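Local coordinates for protein dihydrodipicolinate synthase (Bacteroides thetaiotaomicron, PDB 4XKY) that probably catalyses a Schiff-base aldolase reaction of pyruvate, as in dihydrodipicolinate synthase or the related N-acetylneuraminate lyase, at residues E120-L125 with L133-M138; K143-P148 with T170-S175; E194-S199 with G207-A212; K57-M62 with I80-I85; H254-L259 with A278-F283. All coordinates share one frame; numbering follows the deposited sequence.

Interaction 1: E120-L125 with L133-M138; sequences EFYEHL and LFLYNM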
# COMPACT_ATOMS: atom_id res chain seq x y z
N GLU A 120 4.95 12.31 21.06
CA GLU A 120 6.28 12.67 21.55
C GLU A 120 7.00 13.56 20.54
O GLU A 120 7.77 14.43 20.92
CB GLU A 120 7.12 11.43 21.90
CG GLU A 120 8.03 10.92 20.78
CD GLU A 120 9.23 10.10 21.26
OE1 GLU A 120 9.71 10.31 22.40
OE2 GLU A 120 9.70 9.24 20.49
N PHE A 121 6.77 13.33 19.25
CA PHE A 121 7.32 14.18 18.20
C PHE A 121 6.95 15.64 18.45
O PHE A 121 7.81 16.50 18.49
CB PHE A 121 6.82 13.77 16.83
CG PHE A 121 7.33 14.66 15.74
CD1 PHE A 121 8.54 14.40 15.14
CD2 PHE A 121 6.62 15.77 15.36
CE1 PHE A 121 9.03 15.23 14.15
CE2 PHE A 121 7.10 16.61 14.38
CZ PHE A 121 8.32 16.35 13.77
N TYR A 122 5.67 15.90 18.62
CA TYR A 122 5.18 17.25 18.87
C TYR A 122 5.57 17.79 20.22
O TYR A 122 5.82 18.99 20.34
CB TYR A 122 3.68 17.33 18.60
CG TYR A 122 3.50 17.34 17.13
CD1 TYR A 122 3.85 18.47 16.40
CD2 TYR A 122 3.09 16.22 16.45
CE1 TYR A 122 3.75 18.49 15.03
CE2 TYR A 122 2.98 16.23 15.07
CZ TYR A 122 3.33 17.36 14.36
OH TYR A 122 3.22 17.39 12.99
N GLU A 123 5.67 16.92 21.22
CA GLU A 123 6.14 17.36 22.53
C GLU A 123 7.58 17.87 22.49
O GLU A 123 7.90 18.85 23.14
CB GLU A 123 5.97 16.28 23.61
CG GLU A 123 4.57 16.29 24.21
CD GLU A 123 4.30 15.15 25.19
OE1 GLU A 123 5.26 14.52 25.69
OE2 GLU A 123 3.11 14.89 25.46
N HIS A 124 8.44 17.23 21.72
CA HIS A 124 9.82 17.72 21.52
C HIS A 124 9.88 18.92 20.56
O HIS A 124 10.77 19.77 20.69
CB HIS A 124 10.71 16.61 20.98
CG HIS A 124 10.84 15.42 21.90
ND1 HIS A 124 10.83 15.53 23.27
CD2 HIS A 124 11.04 14.11 21.63
CE1 HIS A 124 10.98 14.33 23.81
NE2 HIS A 124 11.11 13.45 22.83
N LEU A 125 8.98 18.98 19.58
CA LEU A 125 9.04 20.06 18.59
C LEU A 125 8.59 21.39 19.21
O LEU A 125 9.23 22.43 19.01
CB LEU A 125 8.21 19.73 17.34
CG LEU A 125 8.21 20.81 16.24
CD1 LEU A 125 9.60 21.06 15.68
CD2 LEU A 125 7.23 20.48 15.13
N LEU A 133 1.06 26.66 16.14
CA LEU A 133 1.22 25.58 15.20
C LEU A 133 -0.11 25.02 14.74
O LEU A 133 -1.00 24.86 15.54
CB LEU A 133 2.00 24.46 15.88
CG LEU A 133 2.15 23.16 15.08
CD1 LEU A 133 3.05 23.42 13.90
CD2 LEU A 133 2.75 22.04 15.89
N PHE A 134 -0.21 24.71 13.45
CA PHE A 134 -1.28 23.86 12.90
C PHE A 134 -0.67 22.50 12.60
O PHE A 134 0.41 22.41 12.01
CB PHE A 134 -1.87 24.43 11.59
CG PHE A 134 -2.73 25.66 11.78
CD1 PHE A 134 -4.12 25.57 11.82
CD2 PHE A 134 -2.13 26.90 11.95
CE1 PHE A 134 -4.89 26.70 12.01
CE2 PHE A 134 -2.90 28.03 12.16
CZ PHE A 134 -4.28 27.93 12.19
N LEU A 135 -1.35 21.45 13.05
CA LEU A 135 -0.98 20.08 12.73
C LEU A 135 -1.53 19.74 11.37
O LEU A 135 -2.64 20.17 11.01
CB LEU A 135 -1.60 19.12 13.73
CG LEU A 135 -1.21 19.34 15.17
CD1 LEU A 135 -2.11 18.48 16.03
CD2 LEU A 135 0.25 18.99 15.36
N TYR A 136 -0.80 18.96 10.60
CA TYR A 136 -1.43 18.45 9.39
C TYR A 136 -1.12 17.03 9.01
O TYR A 136 -0.01 16.52 9.13
CB TYR A 136 -1.35 19.42 8.21
CG TYR A 136 -0.11 19.40 7.40
CD1 TYR A 136 -0.05 18.71 6.19
CD2 TYR A 136 1.00 20.12 7.80
CE1 TYR A 136 1.10 18.71 5.43
CE2 TYR A 136 2.15 20.15 7.04
CZ TYR A 136 2.20 19.44 5.86
OH TYR A 136 3.36 19.47 5.12
N ASN A 137 -2.18 16.40 8.54
CA ASN A 137 -2.20 15.01 8.24
C ASN A 137 -1.70 14.84 6.80
O ASN A 137 -2.40 15.21 5.85
CB ASN A 137 -3.65 14.55 8.38
CG ASN A 137 -3.79 13.12 8.85
OD1 ASN A 137 -2.98 12.60 9.63
ND2 ASN A 137 -4.85 12.48 8.37
N MET A 138 -0.48 14.32 6.65
CA MET A 138 0.18 14.22 5.35
C MET A 138 -0.62 13.31 4.43
O MET A 138 -0.97 12.19 4.83
CB MET A 138 1.61 13.68 5.49
CG MET A 138 2.63 14.24 4.51
SD MET A 138 4.34 14.02 5.07
CE MET A 138 5.17 13.71 3.52

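Interaction 2: K143-P148 with T170-S175; sequences KVNFAP and TVYFQS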
# COMPACT_ATOMS: atom_id res chain seq x y z
N LYS A 143 1.30 6.67 5.99
CA LYS A 143 0.69 5.36 6.28
C LYS A 143 0.27 5.20 7.77
O LYS A 143 0.03 4.07 8.21
CB LYS A 143 1.64 4.23 5.87
N VAL A 144 0.18 6.31 8.51
CA VAL A 144 -0.31 6.35 9.91
C VAL A 144 -0.82 7.76 10.21
O VAL A 144 -0.05 8.72 10.26
CB VAL A 144 0.78 5.94 10.96
CG1 VAL A 144 0.54 6.59 12.33
CG2 VAL A 144 0.84 4.42 11.13
N ASN A 145 -2.13 7.88 10.41
CA ASN A 145 -2.76 9.17 10.68
C ASN A 145 -2.63 9.60 12.14
O ASN A 145 -2.31 8.80 13.01
CB ASN A 145 -4.25 9.09 10.30
CG ASN A 145 -4.46 9.12 8.80
OD1 ASN A 145 -3.51 8.98 8.02
ND2 ASN A 145 -5.70 9.33 8.38
N PHE A 146 -2.86 10.89 12.38
CA PHE A 146 -3.16 11.35 13.72
C PHE A 146 -4.52 10.73 14.06
O PHE A 146 -5.52 11.04 13.42
CB PHE A 146 -3.31 12.88 13.80
CG PHE A 146 -2.04 13.66 13.61
CD1 PHE A 146 -1.26 14.01 14.70
CD2 PHE A 146 -1.66 14.11 12.36
CE1 PHE A 146 -0.11 14.77 14.54
CE2 PHE A 146 -0.51 14.87 12.19
CZ PHE A 146 0.27 15.20 13.28
N ALA A 147 -4.56 9.84 15.05
CA ALA A 147 -5.83 9.36 15.59
C ALA A 147 -6.57 10.52 16.26
O ALA A 147 -5.95 11.52 16.65
CB ALA A 147 -5.61 8.25 16.58
N PRO A 148 -7.91 10.42 16.37
CA PRO A 148 -8.67 11.48 17.02
C PRO A 148 -8.18 11.83 18.41
O PRO A 148 -7.97 13.01 18.69
CB PRO A 148 -10.08 10.90 17.06
CG PRO A 148 -10.16 10.14 15.79
CD PRO A 148 -8.80 9.49 15.65
N THR A 170 -13.56 11.68 4.62
CA THR A 170 -14.44 12.46 5.48
C THR A 170 -15.03 11.70 6.65
O THR A 170 -15.54 12.32 7.57
CB THR A 170 -15.56 13.16 4.68
OG1 THR A 170 -15.94 12.34 3.57
CG2 THR A 170 -15.07 14.50 4.17
N VAL A 171 -14.95 10.38 6.64
CA VAL A 171 -15.25 9.60 7.83
C VAL A 171 -14.23 9.98 8.90
O VAL A 171 -14.57 10.29 10.04
CB VAL A 171 -15.13 8.09 7.57
CG1 VAL A 171 -15.17 7.29 8.87
CG2 VAL A 171 -16.24 7.64 6.64
N TYR A 172 -12.96 9.94 8.49
CA TYR A 172 -11.85 10.31 9.38
C TYR A 172 -11.99 11.76 9.84
O TYR A 172 -11.89 12.04 11.02
CB TYR A 172 -10.50 10.08 8.71
CG TYR A 172 -9.34 10.72 9.45
CD1 TYR A 172 -8.81 10.11 10.58
CD2 TYR A 172 -8.80 11.94 9.04
CE1 TYR A 172 -7.76 10.68 11.27
CE2 TYR A 172 -7.73 12.51 9.73
CZ TYR A 172 -7.22 11.88 10.85
OH TYR A 172 -6.18 12.44 11.56
N PHE A 173 -12.28 12.67 8.92
CA PHE A 173 -12.41 14.08 9.31
C PHE A 173 -13.52 14.32 10.34
O PHE A 173 -13.35 15.10 11.26
CB PHE A 173 -12.64 14.99 8.11
CG PHE A 173 -12.52 16.46 8.45
CD1 PHE A 173 -11.27 17.06 8.53
CD2 PHE A 173 -13.64 17.22 8.74
CE1 PHE A 173 -11.15 18.42 8.84
CE2 PHE A 173 -13.53 18.56 9.07
CZ PHE A 173 -12.28 19.17 9.13
N GLN A 174 -14.67 13.67 10.15
CA GLN A 174 -15.81 13.77 11.07
C GLN A 174 -15.45 13.15 12.43
O GLN A 174 -15.88 13.67 13.47
CB GLN A 174 -17.05 13.09 10.47
CG GLN A 174 -17.69 13.82 9.31
CD GLN A 174 -18.19 15.19 9.73
OE1 GLN A 174 -18.87 15.31 10.74
NE2 GLN A 174 -17.84 16.22 8.97
N SER A 175 -14.67 12.07 12.43
CA SER A 175 -14.20 11.49 13.70
C SER A 175 -13.38 12.51 14.51
O SER A 175 -13.48 12.53 15.73
CB SER A 175 -13.37 10.22 13.49
OG SER A 175 -14.13 9.23 12.83

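Interaction 3: E194-S199 with G207-A212; sequences EIMAES and GVNGGA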
# COMPACT_ATOMS: atom_id res chain seq x y z
N GLU A 194 -13.03 20.03 -3.32
CA GLU A 194 -14.25 19.36 -3.75
C GLU A 194 -15.19 19.04 -2.55
O GLU A 194 -16.38 18.86 -2.73
CB GLU A 194 -13.90 18.10 -4.55
CG GLU A 194 -13.12 18.39 -5.85
CD GLU A 194 -11.62 18.39 -5.67
OE1 GLU A 194 -11.13 18.46 -4.51
OE2 GLU A 194 -10.94 18.31 -6.71
N ILE A 195 -14.66 19.01 -1.34
CA ILE A 195 -15.45 18.66 -0.16
C ILE A 195 -15.48 19.78 0.90
O ILE A 195 -15.85 19.53 2.06
CB ILE A 195 -14.91 17.38 0.50
CG1 ILE A 195 -13.42 17.52 0.84
CG2 ILE A 195 -15.19 16.20 -0.39
CD1 ILE A 195 -12.89 16.43 1.77
N MET A 196 -15.09 20.98 0.49
CA MET A 196 -15.11 22.13 1.39
C MET A 196 -16.53 22.46 1.78
O MET A 196 -16.82 22.69 2.96
CB MET A 196 -14.48 23.35 0.72
CG MET A 196 -14.39 24.60 1.57
SD MET A 196 -15.78 25.75 1.29
CE MET A 196 -15.47 26.35 -0.36
N ALA A 197 -17.42 22.53 0.79
CA ALA A 197 -18.80 22.92 1.05
C ALA A 197 -19.46 21.94 2.01
O ALA A 197 -20.13 22.34 2.96
CB ALA A 197 -19.59 23.00 -0.25
N GLU A 198 -19.25 20.64 1.79
CA GLU A 198 -19.95 19.69 2.63
C GLU A 198 -19.35 19.69 4.05
O GLU A 198 -20.07 19.56 5.03
CB GLU A 198 -20.00 18.31 1.99
CG GLU A 198 -18.76 17.48 2.16
CD GLU A 198 -18.80 16.27 1.25
OE1 GLU A 198 -18.75 15.12 1.76
OE2 GLU A 198 -18.91 16.48 0.02
N SER A 199 -18.03 19.87 4.15
CA SER A 199 -17.38 19.89 5.45
C SER A 199 -17.79 21.15 6.20
O SER A 199 -18.07 21.09 7.39
CB SER A 199 -15.87 19.83 5.31
OG SER A 199 -15.48 18.76 4.47
N GLY A 207 -11.30 26.13 4.44
CA GLY A 207 -10.86 25.33 3.29
C GLY A 207 -9.52 25.88 2.85
O GLY A 207 -9.40 27.06 2.60
N VAL A 208 -8.51 25.03 2.78
CA VAL A 208 -7.21 25.44 2.29
C VAL A 208 -7.22 25.01 0.83
O VAL A 208 -6.66 23.98 0.47
CB VAL A 208 -6.07 24.79 3.10
CG1 VAL A 208 -4.70 25.23 2.58
CG2 VAL A 208 -6.20 25.14 4.57
N ASN A 209 -7.90 25.80 0.00
CA ASN A 209 -8.25 25.38 -1.35
C ASN A 209 -7.41 26.01 -2.46
O ASN A 209 -7.46 27.21 -2.70
CB ASN A 209 -9.71 25.69 -1.64
CG ASN A 209 -10.67 25.17 -0.58
OD1 ASN A 209 -11.69 25.81 -0.34
ND2 ASN A 209 -10.41 24.01 -0.01
N GLY A 210 -6.69 25.16 -3.19
CA GLY A 210 -5.79 25.60 -4.23
C GLY A 210 -6.42 26.36 -5.37
O GLY A 210 -5.78 27.24 -5.97
N GLY A 211 -7.66 26.01 -5.71
CA GLY A 211 -8.39 26.68 -6.77
C GLY A 211 -8.61 28.15 -6.44
O GLY A 211 -8.88 28.96 -7.34
N ALA A 212 -8.48 28.51 -5.17
CA ALA A 212 -8.67 29.91 -4.78
C ALA A 212 -7.52 30.78 -5.30
O ALA A 212 -7.65 32.00 -5.36
CB ALA A 212 -8.85 30.06 -3.27

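Interaction 4: K57-M62 with I80-I85; sequences KLRMEM and ISDTSI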
# COMPACT_ATOMS: atom_id res chain seq x y z
N LYS A 57 17.01 27.57 -0.31
CA LYS A 57 17.06 28.98 -0.64
C LYS A 57 15.71 29.47 -1.15
O LYS A 57 15.20 30.50 -0.70
CB LYS A 57 18.15 29.24 -1.67
CG LYS A 57 18.33 30.70 -2.06
CD LYS A 57 19.16 30.82 -3.33
CE LYS A 57 18.29 30.80 -4.58
NZ LYS A 57 19.12 30.69 -5.81
N LEU A 58 15.13 28.74 -2.09
CA LEU A 58 13.87 29.20 -2.68
C LEU A 58 12.73 29.18 -1.69
O LEU A 58 11.94 30.11 -1.65
CB LEU A 58 13.53 28.37 -3.90
CG LEU A 58 12.62 28.93 -4.96
CD1 LEU A 58 12.97 30.34 -5.33
CD2 LEU A 58 12.76 28.05 -6.18
N ARG A 59 12.68 28.16 -0.84
CA ARG A 59 11.68 28.14 0.22
C ARG A 59 11.84 29.40 1.11
O ARG A 59 10.87 30.03 1.48
CB ARG A 59 11.79 26.84 1.02
CG ARG A 59 11.43 25.62 0.20
CD ARG A 59 12.08 24.35 0.74
NE ARG A 59 11.37 23.86 1.91
CZ ARG A 59 11.82 22.91 2.71
NH1 ARG A 59 13.01 22.34 2.48
NH2 ARG A 59 11.10 22.54 3.76
N MET A 60 13.08 29.77 1.43
CA MET A 60 13.29 30.96 2.27
C MET A 60 12.85 32.24 1.56
O MET A 60 12.21 33.08 2.18
CB MET A 60 14.72 31.06 2.75
CG MET A 60 15.03 29.96 3.76
SD MET A 60 16.67 29.90 4.52
CE MET A 60 17.77 30.18 3.13
N GLU A 61 13.16 32.36 0.28
CA GLU A 61 12.72 33.52 -0.49
C GLU A 61 11.19 33.61 -0.59
O GLU A 61 10.65 34.70 -0.55
CB GLU A 61 13.34 33.51 -1.87
CG GLU A 61 14.85 33.64 -1.79
CD GLU A 61 15.53 33.69 -3.14
OE1 GLU A 61 14.84 33.49 -4.17
OE2 GLU A 61 16.76 33.88 -3.17
N MET A 62 10.51 32.48 -0.70
CA MET A 62 9.07 32.51 -0.77
C MET A 62 8.50 33.06 0.53
O MET A 62 7.60 33.87 0.50
CB MET A 62 8.49 31.13 -1.03
CG MET A 62 6.96 31.05 -1.10
SD MET A 62 6.23 32.08 -2.40
CE MET A 62 4.50 31.71 -2.19
N ILE A 80 6.35 24.33 7.52
CA ILE A 80 7.73 24.08 7.93
C ILE A 80 8.14 22.60 7.87
O ILE A 80 9.25 22.27 8.30
CB ILE A 80 8.00 24.60 9.36
CG1 ILE A 80 7.08 23.92 10.38
CG2 ILE A 80 7.82 26.12 9.44
CD1 ILE A 80 7.58 24.03 11.81
N SER A 81 7.27 21.71 7.37
CA SER A 81 7.59 20.27 7.32
C SER A 81 8.86 20.04 6.51
O SER A 81 9.09 20.69 5.50
CB SER A 81 6.46 19.42 6.70
OG SER A 81 5.18 19.75 7.20
N ASP A 82 9.69 19.15 7.00
CA ASP A 82 10.97 18.84 6.38
C ASP A 82 11.39 17.52 6.97
O ASP A 82 11.00 17.20 8.08
CB ASP A 82 12.03 19.90 6.72
CG ASP A 82 13.21 19.86 5.75
OD1 ASP A 82 14.08 18.97 5.87
OD2 ASP A 82 13.24 20.72 4.86
N THR A 83 12.20 16.77 6.24
CA THR A 83 12.67 15.50 6.79
C THR A 83 13.64 15.78 7.94
O THR A 83 13.79 14.94 8.82
CB THR A 83 13.35 14.64 5.72
OG1 THR A 83 14.45 15.36 5.17
CG2 THR A 83 12.37 14.32 4.59
N SER A 84 14.29 16.94 7.91
CA SER A 84 15.20 17.35 9.01
C SER A 84 14.54 18.32 9.97
O SER A 84 14.13 19.41 9.58
CB SER A 84 16.49 17.97 8.46
OG SER A 84 17.15 18.74 9.46
N ILE A 85 14.48 17.95 11.25
CA ILE A 85 13.90 18.81 12.27
C ILE A 85 14.72 20.08 12.44
O ILE A 85 14.14 21.13 12.62
CB ILE A 85 13.69 18.08 13.60
CG1 ILE A 85 12.57 17.04 13.40
CG2 ILE A 85 13.31 19.06 14.72
CD1 ILE A 85 12.45 16.05 14.53

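Interaction 5: H254-L259 with A278-F283; sequences HGSSYL and APFHKF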
# COMPACT_ATOMS: atom_id res chain seq x y z
N HIS A 254 -0.61 12.59 -15.81
CA HIS A 254 0.13 12.40 -14.55
C HIS A 254 -0.64 12.75 -13.27
O HIS A 254 -1.74 13.31 -13.30
CB HIS A 254 1.47 13.16 -14.59
N GLY A 255 -0.03 12.39 -12.14
CA GLY A 255 -0.47 12.85 -10.81
C GLY A 255 -0.22 14.35 -10.66
O GLY A 255 -0.96 15.06 -9.94
N SER A 256 0.81 14.83 -11.36
CA SER A 256 1.18 16.23 -11.41
C SER A 256 0.18 17.16 -12.13
O SER A 256 0.38 18.39 -12.18
CB SER A 256 2.50 16.33 -12.14
OG SER A 256 2.37 15.75 -13.45
N SER A 257 -0.88 16.59 -12.72
CA SER A 257 -1.81 17.38 -13.52
C SER A 257 -2.50 18.51 -12.76
O SER A 257 -2.83 19.55 -13.36
CB SER A 257 -2.87 16.48 -14.19
OG SER A 257 -3.44 15.62 -13.23
N TYR A 258 -2.74 18.33 -11.47
CA TYR A 258 -3.35 19.40 -10.67
C TYR A 258 -2.46 20.64 -10.68
O TYR A 258 -2.88 21.70 -11.04
CB TYR A 258 -3.64 18.92 -9.25
CG TYR A 258 -3.77 20.01 -8.22
CD1 TYR A 258 -4.86 20.85 -8.18
CD2 TYR A 258 -2.80 20.15 -7.23
CE1 TYR A 258 -4.98 21.83 -7.20
CE2 TYR A 258 -2.91 21.12 -6.24
CZ TYR A 258 -3.99 21.97 -6.24
OH TYR A 258 -4.08 22.93 -5.24
N LEU A 259 -1.21 20.46 -10.32
CA LEU A 259 -0.26 21.56 -10.21
C LEU A 259 0.01 22.23 -11.57
O LEU A 259 0.00 23.45 -11.68
CB LEU A 259 1.03 21.02 -9.62
CG LEU A 259 2.18 22.01 -9.63
CD1 LEU A 259 1.91 23.15 -8.67
CD2 LEU A 259 3.48 21.31 -9.33
N ALA A 278 11.69 21.40 -11.99
CA ALA A 278 12.19 20.05 -12.16
C ALA A 278 12.08 19.28 -10.83
O ALA A 278 12.31 19.85 -9.76
CB ALA A 278 13.63 20.09 -12.62
N PRO A 279 11.74 17.99 -10.90
CA PRO A 279 11.69 17.16 -12.11
C PRO A 279 10.46 17.28 -13.02
O PRO A 279 10.42 16.62 -14.06
CB PRO A 279 11.68 15.74 -11.52
CG PRO A 279 10.95 15.89 -10.22
CD PRO A 279 11.30 17.26 -9.70
N PHE A 280 9.46 18.05 -12.62
CA PHE A 280 8.28 18.27 -13.46
C PHE A 280 8.56 19.41 -14.44
O PHE A 280 9.57 20.10 -14.31
CB PHE A 280 7.06 18.55 -12.58
CG PHE A 280 6.65 17.37 -11.72
CD1 PHE A 280 6.30 16.15 -12.31
CD2 PHE A 280 6.62 17.47 -10.34
CE1 PHE A 280 5.92 15.07 -11.52
CE2 PHE A 280 6.25 16.39 -9.55
CZ PHE A 280 5.91 15.19 -10.13
N HIS A 281 7.72 19.56 -15.47
CA HIS A 281 7.82 20.71 -16.37
C HIS A 281 6.44 21.22 -16.77
O HIS A 281 5.49 20.45 -16.88
CB HIS A 281 8.71 20.39 -17.59
CG HIS A 281 8.12 19.43 -18.58
ND1 HIS A 281 8.17 18.06 -18.42
CD2 HIS A 281 7.52 19.65 -19.78
CE1 HIS A 281 7.58 17.48 -19.46
NE2 HIS A 281 7.19 18.42 -20.30
N LYS A 282 6.33 22.53 -16.94
CA LYS A 282 5.05 23.14 -17.29
C LYS A 282 4.44 22.56 -18.58
O LYS A 282 5.15 22.10 -19.45
CB LYS A 282 5.20 24.65 -17.41
CG LYS A 282 6.09 25.07 -18.57
CD LYS A 282 6.15 26.58 -18.71
CE LYS A 282 6.77 27.00 -20.04
NZ LYS A 282 6.96 28.48 -20.04
N PHE A 283 3.13 22.62 -18.68
CA PHE A 283 2.42 22.33 -19.91
C PHE A 283 2.94 23.10 -21.10
O PHE A 283 3.01 24.32 -21.08
CB PHE A 283 0.94 22.64 -19.77
CG PHE A 283 0.16 21.63 -18.99
CD1 PHE A 283 0.55 20.30 -18.90
CD2 PHE A 283 -1.02 22.01 -18.39
CE1 PHE A 283 -0.21 19.37 -18.18
CE2 PHE A 283 -1.79 21.12 -17.68
CZ PHE A 283 -1.38 19.79 -17.56

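Interaction 1: E120-L125 with L133-M138
Y122 and L135 carry the tight part of this contact, with L133 beside them. The CD2 methyl of L135 sits almost squarely over the centre of the Y122 ring, 3.6 Å from its centroid and only 13° off the ring normal, a clear CH-pi contact. CD2 of F121 lies over the opposite face, so the phenol is clamped between an aliphatic and an aromatic neighbour. L133 comes in at about a right angle to the tyrosine, its CD2 lying 3.8 Å from Y122 CD1. With chi1 at -76°, CG of Y122 stands beside its own backbone N and anti to the carbonyl carbon, which sends the ring off the helix toward the strand. This is a helix-on-strand packing within the beta-alpha-beta unit of a TIM barrel: helix 115-125 lies between strands 102-105 and 133-137 in sequence and covers the strands from outside. A tyrosine suits the place because its ring fills the apolar layer while its OH bonds to the S105 carbonyl on strand 102-105. Replaced by alanine, this position would probably leave a gap between F121 and L135 and the S105 carbonyl without this donor. On the strand, Y136 points away from the helix and is the predicted proton donor/acceptor. The outer side of the helix is looser: E123 and H124 are exposed, E123 pairs with R153, and H124 NE2 makes only a weak 3.5 Å bond to E120 OE1, while its imidazole meets a polar side chain of a neighbouring subunit.

Interaction 2: K143-P148 with T170-S175
At the C-terminal rim of the TIM barrel, the loop after strand 133-137 meets the first turns of helix 170-180, and Y172 of that helix reaches F146 and N145 of the loop. The phenol leaves the helix with CG anti to the backbone N (chi1 167°), which carries its OH across to the F146 carbonyl. That OH donates to F146 O, which lies at the ring edge, near its plane; the modelled 2.4 Å between Y172 OH and F146 O is very short and its exact value doubtful. The amide of N145 lies over one face of the ring, its plane 67° from that of the phenol, and CB of N145 approaches Y172 CE1 at 4.0 Å. Tyrosine suits this site, offering a flat surface for the amide and a donor for a loop carbonyl. A phenylalanine in its place would probably keep the packing but leave the F146 carbonyl without its mate and the loop less firmly tied. The F146 ring itself heads away, toward I151 and I154 of helix 148-154. A147 is that helix's N-cap, and P148 follows in its first turn, where the missing N-H of a proline costs no helical bond. Its ring edges up to the other helix, with P148 CG 3.9 Å from S175 CB.

Interaction 3: E194-S199 with G207-A212
At M196, chi1 of -178° extends CG away from the backbone N, and bends at chi2 (-96°) and chi3 then bring CG and CE of the side chain up against the amide oxygen of N209, whose own CG stands beside its backbone N (chi1 -51°). The two side chains cross at about a right angle. M196 CG comes to 3.5 Å from N209 OD1, and M196 CE closes in at 3.8 Å from the same oxygen. OD1 is thus buried against hydrocarbon and has no hydrogen-bond partner, while ND2 of N209 is satisfied by the G191 carbonyl, which probably fixes the turn of the amide. A flexible methionine can mould itself to such a corner. M196 CG also rests on the backbone, 4.0 Å from G207 CA; a beta carbon on G207 would lie 2.7 Å from that CG, so glycine fits where the loop runs close. V208, a predicted pyruvate-binding residue, points away from the helix. In the first turn, I195 O takes both S199 N and S199 OG, the latter at 2.6 Å, from opposite faces of its carbonyl plane. Around this, M196 packs against L222 and Y223 of helix 216-227 and I8 of strand 7-8, while N209 touches Y219 and I8, so helix 196-201 is joined to the end of strand 206-207 and its neighbours.

Interaction 4: K57-M62 with I80-I85
R59 on helix 56-70 and D82 in the loop after strand 76-79 form a salt bridge at the C-terminal side of the TIM barrel, joining one barrel helix to the next strand-to-helix loop. From R59 CB, which points toward the loop, CG stands anti to the carbonyl carbon. The side chain packs against L45 and L91, which suits its apolar length, and bends at chi3 (77°), turning the head group toward the aspartate. NE makes a weak hydrogen bond to S51 OG. At the tip both terminal nitrogens grip one atom, end-on: NH1 lies 2.9 Å and NH2 3.0 Å from D82 OD2. NH1 meets that oxygen nearly along its C-O direction, NH2 through its anti lone pair. OD2 lies close to the guanidinium plane, and the carboxylate plane is only 7° from it. NH2 also passes 3.2 Å from S81 O, but the angle is too poor for a bond. The two charges probably steady each other in this partly buried place, where aromatic packing from a neighbouring subunit reaches both residues. An aspartate suits the loop because its second oxygen has another task: it organises the backbone just before helix 85-97. D82 OD1 closes an Asx turn by accepting, through its anti lone pair, the N-H of S84 at 2.9 Å and an almost straight 169°.

Interaction 5: H254-L259 with A278-F283
S256 lies over a face of the F280 ring, displaced toward its rim. Its CB makes a CH-pi contact 4.0 Å from the ring centroid and 22° off the normal, with F280 CE1 the nearest ring atom to S256 CB at 3.7 Å. The serine's OG takes the crowded position between its backbone N and carbonyl carbon (chi1 57°) and passes alongside the same part of the ring, 4.1 Å from F280 CE1. It also has a weak hydrogen bond with K260 NZ. A small residue fits here, because it lets the ring come close to the backbone. The F280 ring is brought over by CG standing anti to its carbonyl carbon, and it also meets an aromatic side chain of a neighbouring subunit, the planes about 55° apart. F283 approaches differently: its CZ comes obliquely to S257 O, at a loose 4.4 Å, while its ring settles against V251, K260 and C264. On the serine side, H254 to S257 form a type I beta turn, closed by a weak backbone bond, that leads into helix 257-268. Segment 278-283, with a cis peptide before P279, runs on toward helix 285-298. Such packing of a connecting loop on a helix start belongs to the C-terminal helical region that DapA-family enzymes add to their TIM barrel.

Interaction 1 links interactions 2 and 4, which do not touch each other, near the predicted catalytic tyrosine: Y136 OH of interaction 1 is 2.8 Å from S81 OG of interaction 4, a probable hydrogen bond. Interaction 2 adjoins interaction 1 through N137 OD1 and F146 N, 3.2 Å apart and probably bonded, and through packing of the F146 and Y122 rings. The side chain of L135 is about 7 Å from that of K164, the predicted Schiff-base lysine. Interaction 3 carries V208 of the predicted pyruvate site; its I195 CD1 touches T170 CG2 of interaction 2 at 3.8 Å. Interaction 5 joins interaction 3 where Y258 OH packs on G210 CA; the same hydroxyl bonds to T48, another predicted pyruvate-binding residue.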